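Local coordinates for protein NAD-dependent dehydrogenase (Rhizobium meliloti, PDB 4Z0P) that reduces glyoxylate and hydroxypyruvate with NADPH as the hydride donor, as a member of the D-isomer-specific 2-hydroxyacid dehydrogenase family, at residues M162-R174 / V179-R193. Sequence-based numbering, arbitrary orientation.
Sequences MGFKVIGWSRSKR and VETYDAAGLDAFLGR. With NDP (NADPH dihydro-nicotinamide-adenine-dinucleotide phosphate), chain H.
Trp169 and Phe190 join strand 165-169 to helix 187-193: CB of Trp169 sits over the centre of the Phe190 ring, 3.6 Å from its centroid. With CG anti to the backbone N (chi1 177°), the indole runs along the start of the helix, where Leu187 CD1 lies over one face of its five-membered ring, a second CH-pi contact. Ile167 CD1 packs 3.7 Å from Phe190 CD2, and CG2 of Ile167 lies over one face of the Arg193 guanidinium, toward its rim, a branched residue thus serving ring and cation.

The strands run parallel, and Gly168 ties them from both its atoms: its N donates to Glu180 O (3.0 Å) and its O accepts from Tyr182 N (2.8 Å). Past the strand end, Trp169 NE1 reaches Ala184 O (3.2 Å) in the 3-10 turn leading to the helix, the oxygen lying in the ring plane. A leucine in place of Trp169 would probably leave Ala184 O without the indole donor and open a gap beside Leu187.

Charge closes the other end. Arg193 grips Glu180 end-on, NH1 to OE1 and NH2 to OE2, while Lys165 NZ reaches OE2 at 2.6 Å; the shared carboxylate probably offsets the two neighbouring cations. Arg193 NH1 also donates to Tyr182 OH (2.8 Å), which fixes the guanidinium further.

Beyond the strand, Ser172 OG and N bind the 2'-phosphate of NADPH, with Arg174 NH1 adding a weak bond, the phosphate recognition expected of an NADPH enzyme. In this Rossmann-type domain strand 180-182 lies at one edge of the chain's parallel sheet, strand 165-169 lies between it and strand 142-146, and helix 187-193 covers the face bearing Ile167 and Trp169, whereas Val166 packs on helix 150-161.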
loop_
_atom_site.group_PDB
_atom_site.type_symbol
_atom_site.label_atom_id
_atom_site.label_comp_id
_atom_site.label_asym_id
_atom_site.label_seq_id
_atom_site.Cartn_x
_atom_site.Cartn_y
_atom_site.Cartn_z
ATOM N N MET A 162 -6.864 -5.222 -5.018
ATOM C CA MET A 162 -5.436 -5.094 -5.322
ATOM C C MET A 162 -4.777 -6.413 -5.701
ATOM O O MET A 162 -3.601 -6.426 -6.076
ATOM C CB MET A 162 -4.702 -4.453 -4.149
ATOM C CG MET A 162 -4.853 -2.935 -4.084
ATOM S SD MET A 162 -4.118 -2.085 -5.469
ATOM C CE MET A 162 -2.387 -2.537 -5.267
ATOM N N GLY A 163 -5.517 -7.514 -5.588
ATOM C CA GLY A 163 -5.088 -8.825 -6.075
ATOM C C GLY A 163 -4.891 -9.887 -5.001
ATOM O O GLY A 163 -4.699 -11.051 -5.335
ATOM N N PHE A 164 -4.905 -9.522 -3.711
ATOM C CA PHE A 164 -4.773 -10.531 -2.669
ATOM C C PHE A 164 -5.933 -11.514 -2.685
ATOM O O PHE A 164 -7.061 -11.171 -3.044
ATOM C CB PHE A 164 -4.702 -9.896 -1.278
ATOM C CG PHE A 164 -3.419 -9.149 -1.005
ATOM C CD1 PHE A 164 -2.294 -9.837 -0.589
ATOM C CD2 PHE A 164 -3.353 -7.761 -1.136
ATOM C CE1 PHE A 164 -1.100 -9.172 -0.342
ATOM C CE2 PHE A 164 -2.157 -7.089 -0.882
ATOM C CZ PHE A 164 -1.034 -7.792 -0.479
ATOM N N LYS A 165 -5.647 -12.757 -2.309
ATOM C CA LYS A 165 -6.713 -13.677 -1.924
ATOM C C LYS A 165 -7.121 -13.273 -0.532
ATOM O O LYS A 165 -6.258 -13.109 0.334
ATOM C CB LYS A 165 -6.208 -15.124 -1.971
ATOM C CG LYS A 165 -7.238 -16.153 -1.539
ATOM C CD LYS A 165 -8.146 -16.577 -2.685
ATOM C CE LYS A 165 -9.164 -17.605 -2.220
ATOM N NZ LYS A 165 -10.136 -17.023 -1.259
ATOM N N VAL A 166 -8.414 -13.153 -0.280
ATOM C CA VAL A 166 -8.876 -12.664 1.018
ATOM C C VAL A 166 -9.950 -13.564 1.555
ATOM O O VAL A 166 -10.881 -13.925 0.838
ATOM C CB VAL A 166 -9.417 -11.214 0.921
ATOM C CG1 VAL A 166 -9.795 -10.720 2.303
ATOM C CG2 VAL A 166 -8.392 -10.278 0.304
ATOM N N ILE A 167 -9.823 -13.903 2.827
ATOM C CA ILE A 167 -10.875 -14.596 3.552
ATOM C C ILE A 167 -11.117 -13.874 4.876
ATOM O O ILE A 167 -10.242 -13.187 5.379
ATOM C CB ILE A 167 -10.536 -16.092 3.787
ATOM C CG1 ILE A 167 -9.227 -16.267 4.591
ATOM C CG2 ILE A 167 -10.442 -16.809 2.456
ATOM C CD1 ILE A 167 -8.826 -17.702 4.861
ATOM N N GLY A 168 -12.290 -14.110 5.456
ATOM C CA GLY A 168 -12.696 -13.421 6.685
ATOM C C GLY A 168 -13.260 -14.354 7.735
ATOM O O GLY A 168 -13.796 -15.413 7.412
ATOM N N TRP A 169 -13.154 -13.919 8.992
ATOM C CA TRP A 169 -13.698 -14.663 10.124
ATOM C C TRP A 169 -14.365 -13.713 11.095
ATOM O O TRP A 169 -13.863 -12.621 11.364
ATOM C CB TRP A 169 -12.584 -15.444 10.818
ATOM C CG TRP A 169 -13.008 -16.198 12.033
ATOM C CD1 TRP A 169 -13.503 -17.473 12.078
ATOM C CD2 TRP A 169 -12.968 -15.740 13.396
ATOM N NE1 TRP A 169 -13.762 -17.840 13.382
ATOM C CE2 TRP A 169 -13.461 -16.785 14.204
ATOM C CE3 TRP A 169 -12.571 -14.548 14.010
ATOM C CZ2 TRP A 169 -13.527 -16.688 15.612
ATOM C CZ3 TRP A 169 -12.657 -14.442 15.399
ATOM C CH2 TRP A 169 -13.137 -15.500 16.184
ATOM N N SER A 170 -15.511 -14.144 11.625
ATOM C CA SER A 170 -16.170 -13.413 12.717
ATOM C C SER A 170 -17.103 -14.380 13.401
ATOM O O SER A 170 -17.166 -15.555 13.022
ATOM C CB SER A 170 -16.894 -12.166 12.191
ATOM O OG SER A 170 -17.844 -12.513 11.195
ATOM N N ARG A 171 -17.836 -13.908 14.396
ATOM C CA ARG A 171 -18.665 -14.828 15.185
ATOM C C ARG A 171 -19.765 -15.431 14.337
ATOM O O ARG A 171 -19.938 -16.658 14.307
ATOM C CB ARG A 171 -19.220 -14.120 16.418
ATOM C CG ARG A 171 -20.020 -15.043 17.328
ATOM C CD ARG A 171 -19.835 -14.705 18.799
ATOM N NE ARG A 171 -20.030 -13.284 19.062
ATOM C CZ ARG A 171 -19.780 -12.691 20.228
ATOM N NH1 ARG A 171 -19.326 -13.384 21.280
ATOM N NH2 ARG A 171 -19.994 -11.386 20.345
ATOM N N SER A 172 -20.519 -14.570 13.664
ATOM C CA SER A 172 -21.498 -15.020 12.679
ATOM C C SER A 172 -20.862 -14.924 11.299
ATOM O O SER A 172 -19.941 -14.134 11.085
ATOM C CB SER A 172 -22.784 -14.182 12.758
ATOM O OG SER A 172 -22.508 -12.789 12.826
ATOM N N LYS A 173 -21.352 -15.732 10.366
ATOM C CA LYS A 173 -20.877 -15.711 8.977
ATOM C C LYS A 173 -21.475 -14.517 8.221
ATOM O O LYS A 173 -22.676 -14.289 8.275
ATOM C CB LYS A 173 -21.243 -17.016 8.263
ATOM C CG LYS A 173 -20.427 -17.286 7.010
ATOM C CD LYS A 173 -20.627 -18.705 6.495
ATOM C CE LYS A 173 -19.805 -19.721 7.276
ATOM N NZ LYS A 173 -20.133 -21.126 6.903
ATOM N N ARG A 174 -20.625 -13.768 7.519
ATOM C CA ARG A 174 -21.035 -12.580 6.763
ATOM C C ARG A 174 -20.973 -12.885 5.270
ATOM O O ARG A 174 -20.068 -13.582 4.823
ATOM C CB ARG A 174 -20.086 -11.418 7.075
ATOM C CG ARG A 174 -20.069 -10.963 8.532
ATOM C CD ARG A 174 -21.143 -9.926 8.847
ATOM N NE ARG A 174 -20.780 -9.114 10.013
ATOM C CZ ARG A 174 -21.333 -7.941 10.346
ATOM N NH1 ARG A 174 -20.906 -7.294 11.434
ATOM N NH2 ARG A 174 -22.303 -7.393 9.607
ATOM N N VAL A 179 -15.118 -12.604 -1.259
ATOM C CA VAL A 179 -14.448 -12.886 0.013
ATOM C C VAL A 179 -15.182 -14.037 0.713
ATOM O O VAL A 179 -16.291 -13.863 1.203
ATOM C CB VAL A 179 -14.450 -11.649 0.939
ATOM C CG1 VAL A 179 -13.829 -11.986 2.293
ATOM C CG2 VAL A 179 -13.691 -10.486 0.291
ATOM N N GLU A 180 -14.540 -15.199 0.777
ATOM C CA GLU A 180 -15.092 -16.323 1.511
ATOM C C GLU A 180 -15.001 -15.982 2.989
ATOM O O GLU A 180 -13.970 -15.471 3.439
ATOM C CB GLU A 180 -14.291 -17.595 1.294
ATOM C CG GLU A 180 -14.199 -18.077 -0.139
ATOM C CD GLU A 180 -13.102 -19.096 -0.273
ATOM O OE1 GLU A 180 -13.279 -20.179 0.328
ATOM O OE2 GLU A 180 -12.056 -18.792 -0.907
ATOM N N THR A 181 -16.068 -16.243 3.725
ATOM C CA THR A 181 -16.081 -15.992 5.156
ATOM C C THR A 181 -16.399 -17.238 5.962
ATOM O O THR A 181 -17.023 -18.194 5.459
ATOM C CB THR A 181 -17.091 -14.898 5.524
ATOM O OG1 THR A 181 -18.396 -15.321 5.137
ATOM C CG2 THR A 181 -16.758 -13.613 4.827
ATOM N N TYR A 182 -15.965 -17.206 7.216
ATOM C CA TYR A 182 -16.082 -18.286 8.163
ATOM C C TYR A 182 -16.752 -17.762 9.415
ATOM O O TYR A 182 -16.545 -16.618 9.785
ATOM C CB TYR A 182 -14.694 -18.806 8.554
ATOM C CG TYR A 182 -13.952 -19.531 7.440
ATOM C CD1 TYR A 182 -13.294 -18.824 6.433
ATOM C CD2 TYR A 182 -13.899 -20.929 7.408
ATOM C CE1 TYR A 182 -12.629 -19.491 5.407
ATOM C CE2 TYR A 182 -13.232 -21.602 6.398
ATOM C CZ TYR A 182 -12.583 -20.889 5.412
ATOM O OH TYR A 182 -11.929 -21.564 4.411
ATOM N N ASP A 183 -17.555 -18.608 10.071
ATOM C CA ASP A 183 -18.122 -18.275 11.384
ATOM C C ASP A 183 -17.209 -18.759 12.513
ATOM O O ASP A 183 -16.152 -19.290 12.242
ATOM C CB ASP A 183 -19.542 -18.819 11.534
ATOM C CG ASP A 183 -19.620 -20.324 11.431
ATOM O OD1 ASP A 183 -18.591 -21.024 11.516
ATOM O OD2 ASP A 183 -20.745 -20.813 11.272
ATOM N N ALA A 184 -17.636 -18.597 13.771
ATOM C CA ALA A 184 -16.782 -18.861 14.923
ATOM C C ALA A 184 -16.140 -20.242 14.856
ATOM O O ALA A 184 -14.923 -20.362 14.980
ATOM C CB ALA A 184 -17.564 -18.694 16.234
ATOM N N ALA A 185 -16.955 -21.270 14.601
ATOM C CA ALA A 185 -16.464 -22.665 14.577
ATOM C C ALA A 185 -15.470 -22.963 13.441
ATOM O O ALA A 185 -14.722 -23.943 13.509
ATOM C CB ALA A 185 -17.633 -23.648 14.515
ATOM N N GLY A 186 -15.480 -22.130 12.401
ATOM C CA GLY A 186 -14.526 -22.249 11.294
ATOM C C GLY A 186 -13.161 -21.656 11.542
ATOM O O GLY A 186 -12.353 -21.597 10.614
ATOM N N LEU A 187 -12.873 -21.211 12.762
ATOM C CA LEU A 187 -11.592 -20.520 13.035
ATOM C C LEU A 187 -10.371 -21.313 12.575
ATOM O O LEU A 187 -9.499 -20.775 11.862
ATOM C CB LEU A 187 -11.467 -20.211 14.533
ATOM C CG LEU A 187 -10.173 -19.472 14.944
ATOM C CD1 LEU A 187 -9.967 -18.127 14.264
ATOM C CD2 LEU A 187 -10.183 -19.283 16.444
ATOM N N ASP A 188 -10.297 -22.586 12.978
ATOM C CA ASP A 188 -9.112 -23.384 12.636
ATOM C C ASP A 188 -8.904 -23.580 11.135
ATOM O O ASP A 188 -7.758 -23.512 10.642
ATOM C CB ASP A 188 -9.100 -24.702 13.420
ATOM C CG ASP A 188 -8.687 -24.505 14.892
ATOM O OD1 ASP A 188 -8.479 -23.353 15.358
ATOM O OD2 ASP A 188 -8.562 -25.516 15.592
ATOM N N ALA A 189 -9.990 -23.794 10.395
ATOM C CA ALA A 189 -9.900 -23.936 8.940
ATOM C C ALA A 189 -9.426 -22.621 8.312
ATOM O O ALA A 189 -8.575 -22.607 7.411
ATOM C CB ALA A 189 -11.244 -24.355 8.374
ATOM N N PHE A 190 -9.991 -21.518 8.800
ATOM C CA PHE A 190 -9.591 -20.173 8.394
ATOM C C PHE A 190 -8.106 -19.903 8.662
ATOM O O PHE A 190 -7.394 -19.466 7.765
ATOM C CB PHE A 190 -10.523 -19.137 9.056
ATOM C CG PHE A 190 -9.961 -17.743 9.147
ATOM C CD1 PHE A 190 -9.200 -17.369 10.236
ATOM C CD2 PHE A 190 -10.258 -16.780 8.188
ATOM C CE1 PHE A 190 -8.684 -16.079 10.328
ATOM C CE2 PHE A 190 -9.763 -15.483 8.300
ATOM C CZ PHE A 190 -8.969 -15.138 9.367
ATOM N N LEU A 191 -7.634 -20.196 9.869
ATOM C CA LEU A 191 -6.219 -19.960 10.216
ATOM C C LEU A 191 -5.283 -20.760 9.325
ATOM O O LEU A 191 -4.279 -20.229 8.850
ATOM C CB LEU A 191 -5.957 -20.312 11.682
ATOM C CG LEU A 191 -6.650 -19.423 12.711
ATOM C CD1 LEU A 191 -6.550 -20.050 14.093
ATOM C CD2 LEU A 191 -6.065 -18.011 12.727
ATOM N N GLY A 192 -5.617 -22.027 9.068
ATOM C CA GLY A 192 -4.760 -22.893 8.274
ATOM C C GLY A 192 -4.577 -22.458 6.831
ATOM O O GLY A 192 -3.616 -22.863 6.186
ATOM N N ARG A 193 -5.486 -21.620 6.331
ATOM C CA ARG A 193 -5.383 -21.030 4.993
ATOM C C ARG A 193 -4.697 -19.660 4.966
ATOM O O ARG A 193 -4.381 -19.170 3.884
ATOM C CB ARG A 193 -6.774 -20.820 4.411
ATOM C CG ARG A 193 -7.507 -22.095 4.086
ATOM C CD ARG A 193 -8.856 -21.755 3.478
ATOM N NE ARG A 193 -8.720 -21.066 2.198
ATOM C CZ ARG A 193 -9.726 -20.538 1.502
ATOM N NH1 ARG A 193 -10.971 -20.573 1.959
ATOM N NH2 ARG A 193 -9.490 -19.955 0.338
HETATM P PA NDP H . -17.614 -3.613 14.158
HETATM O O1A NDP H . -18.471 -3.707 15.411
HETATM O O2A NDP H . -18.259 -3.087 12.920
HETATM O O5B NDP H . -17.084 -5.079 13.874
HETATM C C5B NDP H . -16.605 -5.955 14.873
HETATM C C4B NDP H . -16.435 -7.316 14.257
HETATM O O4B NDP H . -15.794 -8.138 15.230
HETATM C C3B NDP H . -17.748 -8.010 13.897
HETATM O O3B NDP H . -17.533 -8.745 12.697
HETATM C C2B NDP H . -17.972 -8.945 15.066
HETATM O O2B NDP H . -18.723 -10.106 14.768
HETATM C C1B NDP H . -16.547 -9.331 15.363
HETATM N N9A NDP H . -16.449 -9.889 16.722
HETATM C C8A NDP H . -16.616 -9.292 17.919
HETATM N N7A NDP H . -16.451 -10.101 18.941
HETATM C C5A NDP H . -16.157 -11.303 18.364
HETATM C C6A NDP H . -15.895 -12.583 18.892
HETATM N N6A NDP H . -15.865 -12.832 20.222
HETATM N N1A NDP H . -15.636 -13.601 18.024
HETATM C C2A NDP H . -15.665 -13.350 16.707
HETATM N N3A NDP H . -15.911 -12.187 16.095
HETATM C C4A NDP H . -16.141 -11.191 16.990
HETATM O O3 NDP H . -16.321 -2.764 14.624
HETATM P PN NDP H . -15.415 -1.915 13.579
HETATM O O1N NDP H . -15.078 -2.751 12.390
HETATM O O2N NDP H . -15.998 -0.563 13.371
HETATM O O5D NDP H . -14.157 -1.682 14.526
HETATM C C5D NDP H . -13.404 -2.796 14.962
HETATM C C4D NDP H . -12.400 -2.383 16.029
HETATM O O4D NDP H . -11.290 -1.707 15.434
HETATM C C3D NDP H . -12.882 -1.385 17.072
HETATM O O3D NDP H . -13.662 -2.044 18.090
HETATM C C2D NDP H . -11.619 -0.765 17.635
HETATM O O2D NDP H . -11.157 -1.508 18.778
HETATM C C1D NDP H . -10.632 -0.978 16.458
HETATM N N1N NDP H . -10.133 0.281 15.901
HETATM C C2N NDP H . -8.782 0.602 15.961
HETATM C C3N NDP H . -8.293 1.759 15.432
HETATM C C7N NDP H . -6.828 2.064 15.343
HETATM O O7N NDP H . -6.492 3.241 15.105
HETATM N N7N NDP H . -5.941 1.111 15.534
HETATM C C4N NDP H . -9.235 2.734 14.829
HETATM C C5N NDP H . -10.660 2.319 14.826
HETATM C C6N NDP H . -11.056 1.157 15.311
HETATM P P2B NDP H . -20.315 -10.033 14.540
HETATM O O1X NDP H . -20.458 -9.366 13.196
HETATM O O2X NDP H . -20.691 -11.503 14.522
HETATM O O3X NDP H . -20.882 -9.259 15.671
HETATM O O HOH W 1 -12.135 -15.493 -0.910
HETATM O O HOH W 2 -17.623 -13.983 8.886
HETATM O O HOH W 3 -18.955 -14.284 2.181
#